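Beta-lactamase (Klebsiella pneumoniae, PDB 6HUH) probably hydrolyses beta-lactam antibiotics, opening the lactam ring to a substituted beta-amino acid, as a class D serine beta-lactamase that confers antibiotic resistance. Local coordinates at residues Ser133-Gly137 against Lys138-Leu142; Arg124-Tyr127 against Gly128-Leu132; Gly241-Ala245 against Ser246-Arg250. All blocks are in the same frame, centred on the assembly; numbering follows the deposited sequence.

Contact 1: Ser133-Gly137 against Lys138-Leu142; sequences SGNPG and KHDGL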
ATOM      1  N   SER A 133     -15.095 -24.848 -14.300  1.00 48.15           N
ATOM      2  CA  SER A 133     -15.039 -26.271 -13.983  1.00 50.02           C
ATOM      3  C   SER A 133     -13.672 -26.699 -13.469  1.00 54.19           C
ATOM      4  O   SER A 133     -13.567 -27.710 -12.771  1.00 54.72           O
ATOM      5  CB  SER A 133     -15.460 -27.106 -15.186  1.00 56.33           C
ATOM      6  OG  SER A 133     -14.612 -26.888 -16.299  1.00 68.92           O
ATOM      7  N   GLY A 134     -12.653 -25.910 -13.801  1.00 51.20           N
ATOM      8  CA  GLY A 134     -11.267 -26.136 -13.405  1.00 52.00           C
ATOM      9  C   GLY A 134     -10.549 -27.197 -14.222  1.00 59.52           C
ATOM     10  O   GLY A 134     -10.841 -27.407 -15.411  1.00 58.28           O
ATOM     11  N   ASN A 135      -9.593 -27.870 -13.564  1.00 59.13           N
ATOM     12  CA  ASN A 135      -8.762 -28.928 -14.147  1.00 61.36           C
ATOM     13  C   ASN A 135      -9.586 -30.208 -14.347  1.00 69.11           C
ATOM     14  O   ASN A 135     -10.537 -30.420 -13.592  1.00 69.50           O
ATOM     15  CB  ASN A 135      -7.548 -29.196 -13.254  1.00 62.85           C
ATOM     16  CG  ASN A 135      -6.812 -27.937 -12.861  1.00 81.63           C
ATOM     17  OD1 ASN A 135      -6.228 -27.233 -13.694  1.00 76.66           O
ATOM     18  ND2 ASN A 135      -6.870 -27.602 -11.584  1.00 68.88           N
ATOM     19  N   PRO A 136      -9.266 -31.062 -15.352  1.00 68.04           N
ATOM     20  CA  PRO A 136     -10.077 -32.265 -15.575  1.00 70.69           C
ATOM     21  C   PRO A 136      -9.888 -33.340 -14.512  1.00 77.41           C
ATOM     22  O   PRO A 136      -8.759 -33.700 -14.185  1.00 77.03           O
ATOM     23  CB  PRO A 136      -9.641 -32.743 -16.968  1.00 73.82           C
ATOM     24  CG  PRO A 136      -8.818 -31.628 -17.539  1.00 75.76           C
ATOM     25  CD  PRO A 136      -8.202 -30.966 -16.367  1.00 69.62           C
ATOM     26  N   GLY A 137     -11.013 -33.823 -13.988  1.00 76.99           N
ATOM     27  CA  GLY A 137     -11.087 -34.856 -12.960  1.00 79.76           C
ATOM     28  C   GLY A 137     -11.358 -34.279 -11.592  1.00 84.24           C
ATOM     29  O   GLY A 137     -12.487 -34.357 -11.083  1.00 84.23           O
ATOM     30  N   LYS A 138     -10.285 -33.760 -10.974  1.00 81.63           N
ATOM     31  CA  LYS A 138     -10.324 -33.085  -9.681  1.00 81.22           C
ATOM     32  C   LYS A 138     -11.195 -31.866  -9.920  1.00 84.44           C
ATOM     33  O   LYS A 138     -10.881 -31.046 -10.785  1.00 82.84           O
ATOM     34  CB  LYS A 138      -8.903 -32.713  -9.184  1.00 83.75           C
ATOM     35  CG  LYS A 138      -7.917 -32.237 -10.271  1.00102.01           C
ATOM     36  CD  LYS A 138      -6.445 -32.452  -9.890  1.00116.42           C
ATOM     37  CE  LYS A 138      -5.933 -33.856 -10.148  1.00134.07           C
ATOM     38  NZ  LYS A 138      -5.835 -34.168 -11.600  1.00146.53           N
ATOM     39  N   HIS A 139     -12.362 -31.823  -9.273  1.00 81.99           N
ATOM     40  CA  HIS A 139     -13.310 -30.747  -9.521  1.00 80.75           C
ATOM     41  C   HIS A 139     -13.022 -29.473  -8.683  1.00 81.29           C
ATOM     42  O   HIS A 139     -13.952 -28.767  -8.282  1.00 80.13           O
ATOM     43  CB  HIS A 139     -14.772 -31.225  -9.405  1.00 83.49           C
ATOM     44  CG  HIS A 139     -15.682 -30.616 -10.451  1.00 86.63           C
ATOM     45  ND1 HIS A 139     -16.221 -29.334 -10.302  1.00 86.48           N
ATOM     46  CD2 HIS A 139     -16.088 -31.117 -11.643  1.00 89.62           C
ATOM     47  CE1 HIS A 139     -16.926 -29.109 -11.401  1.00 85.89           C
ATOM     48  NE2 HIS A 139     -16.881 -30.151 -12.235  1.00 88.06           N
ATOM     49  N   ASP A 140     -11.734 -29.103  -8.561  1.00 75.61           N
ATOM     50  CA  ASP A 140     -11.305 -27.899  -7.855  1.00 72.83           C
ATOM     51  C   ASP A 140     -11.438 -26.606  -8.696  1.00 71.83           C
ATOM     52  O   ASP A 140     -10.490 -25.833  -8.812  1.00 70.42           O
ATOM     53  CB  ASP A 140      -9.877 -28.064  -7.283  1.00 75.41           C
ATOM     54  CG  ASP A 140      -8.723 -28.202  -8.287  1.00 88.63           C
ATOM     55  OD1 ASP A 140      -8.996 -28.399  -9.497  1.00 88.14           O
ATOM     56  OD2 ASP A 140      -7.550 -28.052  -7.869  1.00 98.15           O
ATOM     57  N   GLY A 141     -12.621 -26.366  -9.237  1.00 65.78           N
ATOM     58  CA  GLY A 141     -12.884 -25.171 -10.028  1.00 63.16           C
ATOM     59  C   GLY A 141     -12.990 -23.909  -9.192  1.00 64.43           C
ATOM     60  O   GLY A 141     -12.599 -22.827  -9.640  1.00 62.67           O
ATOM     61  N   LEU A 142     -13.507 -24.041  -7.960  1.00 59.83           N
ATOM     62  CA  LEU A 142     -13.722 -22.935  -7.028  1.00 57.63           C
ATOM     63  C   LEU A 142     -12.467 -22.130  -6.694  1.00 58.47           C
ATOM     64  O   LEU A 142     -12.548 -20.907  -6.557  1.00 57.42           O
ATOM     65  CB  LEU A 142     -14.394 -23.449  -5.737  1.00 58.56           C
ATOM     66  CG  LEU A 142     -14.832 -22.416  -4.693  1.00 62.01           C
ATOM     67  CD1 LEU A 142     -15.851 -21.429  -5.264  1.00 61.27           C
ATOM     68  CD2 LEU A 142     -15.376 -23.096  -3.465  1.00 65.34           C
TER
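Lys138 meets Asn135 first, just past the bend at Pro136-Gly137, where its aliphatic chain runs beside the amide side chain with CG 4.3 Å from Asn135 CB. The bend itself suits glycine, because Gly137 takes a positive phi with a backbone shape that would press a CB against the preceding carbonyl. Farther out, the Lys138 chain folds back at its last two torsions and brings NZ to within 3.9 Å of Pro136 O, a loose approach that is not a hydrogen bond.

His139 follows, and its imidazole lies with one face over the carbonyl of Ser133; Ser133 O is offset toward the rim, 3.9 Å from His139 CE1. Ser133 directs its hydroxyl elsewhere, to Asp131.

Asp140 carries the one side-chain hydrogen bond of the contact. Asn135 ND2 donates to Asp140 OD1 over 3.1 Å, reaching its syn side with an N-H...O angle of 147°. The amide and carboxylate planes are turned 54° apart. With CG of Asp140 between its own N and carbonyl carbon (chi1 66°), the carboxylate swings back over the loop to meet this amide, while OD2 has a weak bond to Gln144.

Gly141 closes the loop with its bare CA, 3.8 Å from Ser133 O and 3.9 Å from Gly134 CA. Two glycines facing each other let the two backbone limbs come together here. Gly141 N also makes a weak 2.9 Å bond to His139 O, the mark of an inverse gamma turn centred on Asp140, which leads a surface loop into the short helix 141-144.

Contact 2: Arg124-Tyr127 against Gly128-Leu132; sequences RFDY and GNRDL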
ATOM      1  N   ARG A 124     -23.293 -13.051 -14.439  1.00 39.83           N
ATOM      2  CA  ARG A 124     -23.824 -11.678 -14.473  1.00 39.70           C
ATOM      3  C   ARG A 124     -22.828 -10.661 -14.978  1.00 40.98           C
ATOM      4  O   ARG A 124     -23.240  -9.664 -15.574  1.00 39.13           O
ATOM      5  CB  ARG A 124     -24.431 -11.239 -13.132  1.00 41.31           C
ATOM      6  CG  ARG A 124     -25.958 -11.161 -13.203  1.00 55.64           C
ATOM      7  CD  ARG A 124     -26.589 -10.268 -12.147  1.00 64.98           C
ATOM      8  NE  ARG A 124     -28.017 -10.054 -12.415  1.00 73.60           N
ATOM      9  CZ  ARG A 124     -28.789  -9.189 -11.765  1.00 82.87           C
ATOM     10  NH1 ARG A 124     -28.284  -8.440 -10.792  1.00 63.71           N
ATOM     11  NH2 ARG A 124     -30.070  -9.066 -12.082  1.00 72.62           N
ATOM     12  N   PHE A 125     -21.521 -10.938 -14.761  1.00 37.97           N
ATOM     13  CA  PHE A 125     -20.370 -10.153 -15.216  1.00 36.66           C
ATOM     14  C   PHE A 125     -20.012 -10.492 -16.670  1.00 42.16           C
ATOM     15  O   PHE A 125     -19.224  -9.762 -17.277  1.00 42.47           O
ATOM     16  CB  PHE A 125     -19.145 -10.409 -14.320  1.00 37.12           C
ATOM     17  CG  PHE A 125     -19.149  -9.753 -12.957  1.00 38.03           C
ATOM     18  CD1 PHE A 125     -20.123  -8.817 -12.617  1.00 41.04           C
ATOM     19  CD2 PHE A 125     -18.162 -10.050 -12.024  1.00 38.31           C
ATOM     20  CE1 PHE A 125     -20.123  -8.210 -11.362  1.00 41.72           C
ATOM     21  CE2 PHE A 125     -18.155  -9.428 -10.774  1.00 40.86           C
ATOM     22  CZ  PHE A 125     -19.138  -8.515 -10.450  1.00 39.75           C
ATOM     23  N   ASP A 126     -20.574 -11.612 -17.218  1.00 38.40           N
ATOM     24  CA  ASP A 126     -20.365 -12.113 -18.586  1.00 37.71           C
ATOM     25  C   ASP A 126     -18.870 -12.321 -18.854  1.00 36.84           C
ATOM     26  O   ASP A 126     -18.389 -12.078 -19.966  1.00 37.04           O
ATOM     27  CB  ASP A 126     -21.011 -11.147 -19.606  1.00 40.84           C
ATOM     28  CG  ASP A 126     -21.391 -11.761 -20.936  1.00 60.47           C
ATOM     29  OD1 ASP A 126     -21.928 -12.897 -20.936  1.00 64.43           O
ATOM     30  OD2 ASP A 126     -21.206 -11.085 -21.977  1.00 67.22           O
ATOM     31  N   TYR A 127     -18.142 -12.748 -17.813  1.00 29.41           N
ATOM     32  CA  TYR A 127     -16.701 -12.873 -17.853  1.00 28.36           C
ATOM     33  C   TYR A 127     -16.177 -13.979 -18.781  1.00 34.42           C
ATOM     34  O   TYR A 127     -16.202 -15.159 -18.427  1.00 35.03           O
ATOM     35  CB  TYR A 127     -16.140 -13.015 -16.442  1.00 28.43           C
ATOM     36  CG  TYR A 127     -14.672 -12.665 -16.333  1.00 28.15           C
ATOM     37  CD1 TYR A 127     -14.257 -11.338 -16.179  1.00 29.04           C
ATOM     38  CD2 TYR A 127     -13.694 -13.656 -16.364  1.00 28.00           C
ATOM     39  CE1 TYR A 127     -12.905 -11.007 -16.079  1.00 26.84           C
ATOM     40  CE2 TYR A 127     -12.336 -13.336 -16.265  1.00 28.31           C
ATOM     41  CZ  TYR A 127     -11.947 -12.011 -16.107  1.00 32.36           C
ATOM     42  OH  TYR A 127     -10.609 -11.702 -16.007  1.00 29.19           O
ATOM     43  N   GLY A 128     -15.670 -13.555 -19.947  1.00 31.25           N
ATOM     44  CA  GLY A 128     -15.074 -14.416 -20.963  1.00 31.72           C
ATOM     45  C   GLY A 128     -15.885 -15.646 -21.325  1.00 37.06           C
ATOM     46  O   GLY A 128     -17.050 -15.528 -21.727  1.00 35.77           O
ATOM     47  N   ASN A 129     -15.269 -16.849 -21.178  1.00 35.25           N
ATOM     48  CA  ASN A 129     -15.939 -18.123 -21.496  1.00 35.50           C
ATOM     49  C   ASN A 129     -16.806 -18.623 -20.357  1.00 38.51           C
ATOM     50  O   ASN A 129     -17.550 -19.569 -20.533  1.00 39.32           O
ATOM     51  CB  ASN A 129     -14.941 -19.179 -21.958  1.00 32.23           C
ATOM     52  CG  ASN A 129     -14.135 -19.833 -20.886  1.00 45.29           C
ATOM     53  OD1 ASN A 129     -14.093 -19.402 -19.733  1.00 52.15           O
ATOM     54  ND2 ASN A 129     -13.471 -20.905 -21.256  1.00 34.76           N
ATOM     55  N   ARG A 130     -16.666 -18.011 -19.169  1.00 34.84           N
ATOM     56  CA  ARG A 130     -17.449 -18.290 -17.963  1.00 34.60           C
ATOM     57  C   ARG A 130     -17.250 -19.748 -17.412  1.00 40.72           C
ATOM     58  O   ARG A 130     -17.948 -20.170 -16.471  1.00 39.18           O
ATOM     59  CB  ARG A 130     -18.942 -17.933 -18.189  1.00 31.23           C
ATOM     60  CG  ARG A 130     -19.175 -16.559 -18.824  1.00 35.07           C
ATOM     61  CD  ARG A 130     -20.607 -16.082 -18.700  1.00 57.87           C
ATOM     62  NE  ARG A 130     -21.452 -16.570 -19.788  1.00 78.29           N
ATOM     63  CZ  ARG A 130     -22.717 -16.205 -19.983  1.00 95.74           C
ATOM     64  NH1 ARG A 130     -23.299 -15.332 -19.164  1.00 72.20           N
ATOM     65  NH2 ARG A 130     -23.407 -16.704 -21.002  1.00 89.33           N
ATOM     66  N   ASP A 131     -16.253 -20.485 -17.965  1.00 39.11           N
ATOM     67  CA  ASP A 131     -15.977 -21.858 -17.538  1.00 40.32           C
ATOM     68  C   ASP A 131     -15.216 -21.929 -16.223  1.00 43.82           C
ATOM     69  O   ASP A 131     -14.027 -21.613 -16.178  1.00 42.83           O
ATOM     70  CB  ASP A 131     -15.247 -22.641 -18.634  1.00 42.85           C
ATOM     71  CG  ASP A 131     -15.437 -24.139 -18.532  1.00 54.74           C
ATOM     72  OD1 ASP A 131     -15.537 -24.652 -17.390  1.00 52.98           O
ATOM     73  OD2 ASP A 131     -15.504 -24.802 -19.593  1.00 65.70           O
ATOM     74  N   LEU A 132     -15.895 -22.337 -15.152  1.00 41.23           N
ATOM     75  CA  LEU A 132     -15.242 -22.435 -13.840  1.00 41.35           C
ATOM     76  C   LEU A 132     -15.190 -23.892 -13.357  1.00 49.70           C
ATOM     77  O   LEU A 132     -15.226 -24.144 -12.152  1.00 50.08           O
ATOM     78  CB  LEU A 132     -15.906 -21.508 -12.789  1.00 40.02           C
ATOM     79  CG  LEU A 132     -16.362 -20.122 -13.254  1.00 43.19           C
ATOM     80  CD1 LEU A 132     -17.342 -19.543 -12.307  1.00 42.97           C
ATOM     81  CD2 LEU A 132     -15.192 -19.167 -13.445  1.00 45.33           C
TER
HETATM   82  O   HOH W   1     -17.650 -12.427 -22.529  1.00 49.74           O
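Tyr127 opens a type II' beta turn whose corner is Gly128-Asn129 and whose last residue is Arg130, after helix 115-124 ends in a Schellman motif at Asp126. The second position of a II' turn needs a positive phi, which glycine adopts readily, and Arg130 N closes the turn with a weak 3.0 Å bond to Tyr127 O. With CG anti to its backbone N (chi1 -160°), Tyr127 turns its ring inward, where Phe161 meets it edge-to-face and Phe53 lies nearby. Its side chain is about 9 Å from that of Ser51, the predicted acyl-ester nucleophile, and Tyr127-Gly128-Asn129 is the class D YGN motif.

The outer side is looser and polar. Arg130 lays CG 3.3 Å from Tyr127 O, then bends at chi3 so that its guanidinium offers a face to Asp126. Asp126 OD1 lies 3.3 Å from Arg130 NH1, above the guanidinium plane, so this salt bridge rests on charge alone; NH1 bonds instead to Asp123 O. A water there spans Asp126 O (2.7 Å) and Gly128 O (3.3 Å). Back on the ordered side, Asn129 ND2 bonds to Ser150 O, and in an Asx turn Asp131 N donates to Asn129 OD1, nearly straight (162°) but from above the carbonyl plane.

Contact 3: Gly241-Ala245 against Ser246-Arg250; sequences GKQFA and SLRAR. With SO4 (sulfate ion), chain C.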
ATOM      1  N   GLY A 241      12.313 -15.500 -19.070  1.00 68.09           N
ATOM      2  CA  GLY A 241      13.712 -15.091 -19.032  1.00 70.27           C
ATOM      3  C   GLY A 241      13.945 -13.602 -18.881  1.00 74.65           C
ATOM      4  O   GLY A 241      13.414 -12.799 -19.663  1.00 74.25           O
ATOM      5  N   LYS A 242      14.780 -13.247 -17.871  1.00 70.66           N
ATOM      6  CA  LYS A 242      15.243 -11.918 -17.452  1.00 69.39           C
ATOM      7  C   LYS A 242      14.114 -10.980 -16.997  1.00 71.75           C
ATOM      8  O   LYS A 242      14.175 -10.480 -15.863  1.00 70.98           O
ATOM      9  CB  LYS A 242      16.142 -11.252 -18.506  1.00 71.26           C
ATOM     10  CG  LYS A 242      17.453 -11.995 -18.703  1.00 74.75           C
ATOM     11  CD  LYS A 242      18.508 -11.146 -19.372  1.00 79.14           C
ATOM     12  CE  LYS A 242      19.693 -11.975 -19.794  1.00 85.96           C
ATOM     13  NZ  LYS A 242      20.865 -11.125 -20.123  1.00 99.91           N
ATOM     14  N   GLN A 243      13.108 -10.725 -17.867  1.00 67.24           N
ATOM     15  CA  GLN A 243      11.974  -9.860 -17.529  1.00 65.52           C
ATOM     16  C   GLN A 243      10.678 -10.653 -17.380  1.00 66.58           C
ATOM     17  O   GLN A 243      10.443 -11.593 -18.144  1.00 66.76           O
ATOM     18  CB  GLN A 243      11.799  -8.728 -18.555  1.00 66.97           C
ATOM     19  CG  GLN A 243      12.830  -7.602 -18.439  1.00 87.96           C
ATOM     20  CD  GLN A 243      12.492  -6.414 -19.313  1.00110.01           C
ATOM     21  OE1 GLN A 243      13.115  -6.177 -20.354  1.00106.78           O
ATOM     22  NE2 GLN A 243      11.510  -5.623 -18.897  1.00101.76           N
ATOM     23  N   PHE A 244       9.851 -10.292 -16.378  1.00 60.23           N
ATOM     24  CA  PHE A 244       8.553 -10.936 -16.161  1.00 57.47           C
ATOM     25  C   PHE A 244       7.617 -10.379 -17.207  1.00 56.29           C
ATOM     26  O   PHE A 244       7.507  -9.156 -17.302  1.00 56.23           O
ATOM     27  CB  PHE A 244       7.988 -10.618 -14.769  1.00 58.57           C
ATOM     28  CG  PHE A 244       8.426 -11.520 -13.640  1.00 61.42           C
ATOM     29  CD1 PHE A 244       8.072 -12.868 -13.624  1.00 65.23           C
ATOM     30  CD2 PHE A 244       9.127 -11.007 -12.554  1.00 64.40           C
ATOM     31  CE1 PHE A 244       8.447 -13.695 -12.560  1.00 67.04           C
ATOM     32  CE2 PHE A 244       9.505 -11.835 -11.494  1.00 68.30           C
ATOM     33  CZ  PHE A 244       9.161 -13.173 -11.503  1.00 66.65           C
ATOM     34  N   ALA A 245       6.966 -11.263 -17.996  1.00 48.34           N
ATOM     35  CA  ALA A 245       6.015 -10.924 -19.062  1.00 45.39           C
ATOM     36  C   ALA A 245       5.035  -9.794 -18.723  1.00 45.55           C
ATOM     37  O   ALA A 245       4.904  -8.876 -19.530  1.00 45.55           O
ATOM     38  CB  ALA A 245       5.255 -12.163 -19.498  1.00 45.78           C
ATOM     39  N   SER A 246       4.373  -9.844 -17.535  1.00 39.61           N
ATOM     40  CA  SER A 246       3.413  -8.829 -17.070  1.00 38.08           C
ATOM     41  C   SER A 246       4.043  -7.467 -16.709  1.00 42.79           C
ATOM     42  O   SER A 246       3.358  -6.437 -16.781  1.00 42.33           O
ATOM     43  CB  SER A 246       2.597  -9.352 -15.900  1.00 39.71           C
ATOM     44  OG  SER A 246       3.457  -9.632 -14.810  1.00 51.87           O
ATOM     45  N   LEU A 247       5.329  -7.463 -16.306  1.00 39.17           N
ATOM     46  CA  LEU A 247       6.039  -6.228 -15.960  1.00 38.66           C
ATOM     47  C   LEU A 247       6.511  -5.484 -17.237  1.00 38.77           C
ATOM     48  O   LEU A 247       6.709  -4.270 -17.218  1.00 38.69           O
ATOM     49  CB  LEU A 247       7.175  -6.481 -14.954  1.00 39.99           C
ATOM     50  CG  LEU A 247       6.852  -7.387 -13.753  1.00 46.12           C
ATOM     51  CD1 LEU A 247       7.981  -7.369 -12.718  1.00 47.92           C
ATOM     52  CD2 LEU A 247       5.508  -7.032 -13.077  1.00 49.03           C
ATOM     53  N   ARG A 248       6.622  -6.217 -18.345  1.00 31.81           N
ATOM     54  CA  ARG A 248       6.967  -5.712 -19.662  1.00 31.28           C
ATOM     55  C   ARG A 248       5.669  -5.149 -20.270  1.00 35.06           C
ATOM     56  O   ARG A 248       5.711  -4.269 -21.132  1.00 35.69           O
ATOM     57  CB  ARG A 248       7.514  -6.855 -20.533  1.00 28.88           C
ATOM     58  CG  ARG A 248       8.458  -6.388 -21.602  1.00 48.29           C
ATOM     59  CD  ARG A 248       8.801  -7.485 -22.604  1.00 76.58           C
ATOM     60  NE  ARG A 248       9.842  -8.418 -22.148  1.00 93.96           N
ATOM     61  CZ  ARG A 248      11.152  -8.182 -22.204  1.00108.88           C
ATOM     62  NH1 ARG A 248      11.609  -7.042 -22.711  1.00101.04           N
ATOM     63  NH2 ARG A 248      12.015  -9.100 -21.791  1.00 89.48           N
ATOM     64  N   ALA A 249       4.514  -5.661 -19.815  1.00 30.25           N
ATOM     65  CA  ALA A 249       3.193  -5.223 -20.271  1.00 28.44           C
ATOM     66  C   ALA A 249       2.864  -3.865 -19.648  1.00 30.86           C
ATOM     67  O   ALA A 249       2.555  -2.929 -20.386  1.00 28.68           O
ATOM     68  CB  ALA A 249       2.134  -6.273 -19.918  1.00 28.04           C
ATOM     69  N   ARG A 250       3.009  -3.754 -18.292  1.00 29.20           N
ATOM     70  CA  ARG A 250       2.778  -2.562 -17.469  1.00 29.72           C
ATOM     71  C   ARG A 250       3.624  -1.381 -17.940  1.00 33.99           C
ATOM     72  O   ARG A 250       3.147  -0.251 -18.016  1.00 31.26           O
ATOM     73  CB  ARG A 250       3.072  -2.892 -15.998  1.00 33.18           C
ATOM     74  CG  ARG A 250       2.753  -1.759 -15.012  1.00 47.97           C
ATOM     75  CD  ARG A 250       2.920  -2.175 -13.549  1.00 62.38           C
ATOM     76  NE  ARG A 250       4.011  -1.486 -12.843  1.00 76.88           N
ATOM     77  CZ  ARG A 250       3.975  -0.222 -12.425  1.00100.02           C
ATOM     78  NH1 ARG A 250       2.908   0.532 -12.652  1.00 92.65           N
ATOM     79  NH2 ARG A 250       5.019   0.306 -11.800  1.00 91.11           N
TER
HETATM   80  S   SO4 C 301       1.534 -11.240 -11.431  1.00 88.83           S
HETATM   81  O1  SO4 C 301       2.202 -12.096 -10.445  1.00 90.26           O
HETATM   82  O2  SO4 C 301       2.347 -11.124 -12.643  1.00 88.10           O
HETATM   83  O3  SO4 C 301       0.259 -11.842 -11.781  1.00 88.72           O
HETATM   84  O4  SO4 C 301       1.318  -9.913 -10.857  1.00 88.46           O
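The first turn of helix 245-264 is built here, as the chain arriving from strand 228-238 winds into it at Phe244 and Ala245. The carbonyl of Phe244 receives two N-H groups: Leu247 N donates to Phe244 O over 2.9 Å from above the carbonyl plane, and Arg248 N donates to the same oxygen over 3.2 Å, almost in line with its C=O.

Side chains pack along the same turn. Phe244 and Leu247 lie side by side, with Phe244 CB 3.6 Å from Leu247 CG, an exposed apolar pair. On another flank Gln243 crosses Arg248 at about a right angle. Its amide, tilted 47° from the guanidinium plane, sits over one face with CD near the rim; Gln243 OE1 is 2.9 Å from Arg248 NH1, though the geometry is too poor for a hydrogen bond. Arg248 NE is weakly bonded to Gln238. Small Ala249 fits between the helix and the sheet, against His234 and Val236.

Ser246 faces the active-site side. With chi1 62° its OG lies between N and the carbonyl carbon and donates to sulfate O2 over 2.9 Å; it is also weakly bonded to Thr200 OG1. Ser101 and Thr198 bind the same ion, probably from the crystallisation liquor. Thr198 is the threonine of the K-T-G motif, and Ser101 opens Ser-Val-Ile, at the place of the family's S-X-V, consistent with the substrate-carboxylate pocket of class D beta-lactamases.

How the contacts relate
All three contacts are local, joining successive pieces of one chain; contacts 1 and 3 are partly buried, whereas contact 2 is a surface contact with a buried tyrosine. Contacts 1 and 2 divide a single long connection between helix 115-124 and helix 141-144, with centres 16 Å apart, and Ser133 of contact 1 bonds to Asp131 of contact 2. Contact 1 is a peripheral loop away from the annotated sites, held by an amide-carboxylate bond and glycine packing. Contact 3, on the opposite side of the chain's centre from contact 2, relies instead on backbone helix bonds and carries the bound anion. Tyr127 of contact 2 and Ser246 of contact 3 each come within about 8 to 9 Å of the Ser51 side chain.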